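PDB 4IGB: LPXTG cell wall surface protein from Streptococcus gordonii, which is anchored to the streptococcal cell wall and probably acts as an adhesin, with its N-terminal region, the part present here, likely exposed. Local coordinates for residues A315-P320 with N411-H416. Numbering follows the deposited sequence.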
loop_
_atom_site.group_PDB
_atom_site.type_symbol
_atom_site.label_atom_id
_atom_site.label_comp_id
_atom_site.label_asym_id
_atom_site.label_seq_id
_atom_site.Cartn_x
_atom_site.Cartn_y
_atom_site.Cartn_z
ATOM N N ALA B 315 -9.117 13.133 -23.603
ATOM C CA ALA B 315 -8.815 12.594 -22.288
ATOM C C ALA B 315 -8.436 13.697 -21.320
ATOM O O ALA B 315 -7.556 14.517 -21.595
ATOM C CB ALA B 315 -7.702 11.562 -22.374
ATOM N N THR B 316 -9.098 13.699 -20.174
ATOM C CA THR B 316 -8.837 14.693 -19.147
ATOM C C THR B 316 -8.190 14.044 -17.937
ATOM O O THR B 316 -8.768 13.153 -17.315
ATOM C CB THR B 316 -10.136 15.342 -18.726
ATOM O OG1 THR B 316 -10.753 15.914 -19.886
ATOM C CG2 THR B 316 -9.890 16.409 -17.660
ATOM N N PHE B 317 -6.985 14.486 -17.602
ATOM C CA PHE B 317 -6.234 13.840 -16.529
ATOM C C PHE B 317 -6.160 14.736 -15.307
ATOM O O PHE B 317 -5.601 15.826 -15.370
ATOM C CB PHE B 317 -4.817 13.485 -17.009
ATOM C CG PHE B 317 -4.799 12.584 -18.219
ATOM C CD1 PHE B 317 -4.746 11.212 -18.073
ATOM C CD2 PHE B 317 -4.845 13.115 -19.497
ATOM C CE1 PHE B 317 -4.747 10.370 -19.186
ATOM C CE2 PHE B 317 -4.837 12.280 -20.617
ATOM C CZ PHE B 317 -4.789 10.906 -20.456
ATOM N N LYS B 318 -6.707 14.276 -14.187
ATOM C CA LYS B 318 -6.532 15.011 -12.938
ATOM C C LYS B 318 -5.176 14.655 -12.348
ATOM O O LYS B 318 -4.809 13.479 -12.276
ATOM C CB LYS B 318 -7.665 14.708 -11.947
ATOM C CG LYS B 318 -7.552 15.416 -10.579
ATOM C CD LYS B 318 -6.475 14.775 -9.705
ATOM C CE LYS B 318 -6.944 14.449 -8.295
ATOM N NZ LYS B 318 -7.661 15.537 -7.566
ATOM N N VAL B 319 -4.441 15.677 -11.921
ATOM C CA VAL B 319 -3.117 15.500 -11.368
ATOM C C VAL B 319 -3.145 15.410 -9.838
ATOM O O VAL B 319 -3.631 16.316 -9.169
ATOM C CB VAL B 319 -2.203 16.672 -11.794
ATOM C CG1 VAL B 319 -0.832 16.524 -11.182
ATOM C CG2 VAL B 319 -2.123 16.772 -13.322
ATOM N N PRO B 320 -2.599 14.319 -9.276
ATOM C CA PRO B 320 -2.559 14.139 -7.819
ATOM C C PRO B 320 -1.711 15.201 -7.135
ATOM O O PRO B 320 -0.661 15.572 -7.648
ATOM C CB PRO B 320 -1.875 12.773 -7.644
ATOM C CG PRO B 320 -1.855 12.158 -8.969
ATOM C CD PRO B 320 -1.884 13.246 -9.981
ATOM N N ASN B 411 -11.671 1.946 -26.518
ATOM C CA ASN B 411 -10.466 2.684 -26.183
ATOM C C ASN B 411 -10.381 2.972 -24.678
ATOM O O ASN B 411 -11.397 3.199 -24.013
ATOM C CB ASN B 411 -10.400 3.970 -27.003
ATOM C CG ASN B 411 -9.117 4.741 -26.778
ATOM O OD1 ASN B 411 -9.113 5.757 -26.090
ATOM N ND2 ASN B 411 -8.013 4.250 -27.345
ATOM N N THR B 412 -9.163 2.929 -24.153
ATOM C CA THR B 412 -8.885 3.223 -22.749
ATOM C C THR B 412 -7.538 3.928 -22.705
ATOM O O THR B 412 -6.625 3.582 -23.461
ATOM C CB THR B 412 -8.852 1.925 -21.892
ATOM O OG1 THR B 412 -10.177 1.395 -21.792
ATOM C CG2 THR B 412 -8.329 2.188 -20.467
ATOM N N VAL B 413 -7.403 4.938 -21.852
ATOM C CA VAL B 413 -6.113 5.581 -21.728
ATOM C C VAL B 413 -5.679 5.438 -20.294
ATOM O O VAL B 413 -6.522 5.295 -19.414
ATOM C CB VAL B 413 -6.121 7.057 -22.211
ATOM C CG1 VAL B 413 -6.874 7.976 -21.220
ATOM C CG2 VAL B 413 -4.718 7.531 -22.412
ATOM N N THR B 414 -4.370 5.438 -20.061
ATOM C CA THR B 414 -3.829 5.214 -18.716
ATOM C C THR B 414 -2.845 6.284 -18.271
ATOM O O THR B 414 -1.865 6.563 -18.956
ATOM C CB THR B 414 -3.136 3.840 -18.617
ATOM O OG1 THR B 414 -4.085 2.824 -18.940
ATOM C CG2 THR B 414 -2.606 3.592 -17.207
ATOM N N LEU B 415 -3.099 6.864 -17.106
ATOM C CA LEU B 415 -2.194 7.851 -16.542
ATOM C C LEU B 415 -1.173 7.140 -15.689
ATOM O O LEU B 415 -1.512 6.254 -14.907
ATOM C CB LEU B 415 -2.954 8.863 -15.694
ATOM C CG LEU B 415 -2.153 9.907 -14.912
ATOM C CD1 LEU B 415 -1.332 10.811 -15.836
ATOM C CD2 LEU B 415 -3.100 10.744 -14.051
ATOM N N HIS B 416 0.082 7.519 -15.874
ATOM C CA HIS B 416 1.142 7.083 -14.993
ATOM C C HIS B 416 1.732 8.281 -14.268
ATOM O O HIS B 416 1.953 9.334 -14.865
ATOM C CB HIS B 416 2.224 6.360 -15.781
ATOM C CG HIS B 416 1.725 5.146 -16.491
ATOM N ND1 HIS B 416 1.825 3.882 -15.956
ATOM C CD2 HIS B 416 1.089 5.004 -17.677
ATOM C CE1 HIS B 416 1.288 3.008 -16.790
ATOM N NE2 HIS B 416 0.837 3.662 -17.845
#
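F317 and L415 bury the largest areas in this contact, followed by V413, and one side of the F317 ring, CD1 to CZ, spans V413 and L415 of 411-416. The far end of the ring meets V413 tip to tip: CZ of F317 is 3.7 Å from CG1 of V413, while CG2 of V413 lies in the ring plane at its edge, 3.9 Å from the same CZ. Both methyls thus touch CZ, and CG1 also touches CE1. In V413, chi1 of 72° sets CG1 between the backbone N and the carbonyl carbon. L415 instead slides past F317 in the opposite direction, and its CB approaches CD1 of F317 obliquely at 3.8 Å. A chi1 of 174° sets CG of L415 anti to the backbone N; CD2 of L415 lies 3.7 Å from the carbonyl O of K318. A315 adds a smaller contact, its CB 3.9 Å from CG1 of V413.

No hydrogen bond joins the segments. The axes of 315-317 and 413-416, 9.0 Å apart at closest approach and 21° from parallel, show face-to-face packing of two layers, not adjacent paired strands; 232 Å² is buried. Backbone bonds hold each side: A315 and F317 pair with I391 and I389, whereas V413 bonds to S424. M335 and I391 also touch F317, and I333 touches L415, extending the apolar surroundings. The contact, consistent with a beta-sandwich, lies inside the N2 domain of the Adhesin clan, joining strand 310-317, flanked by 295-304 and 389-397, to strand 409-417, flanked by 333-338 and 427-432.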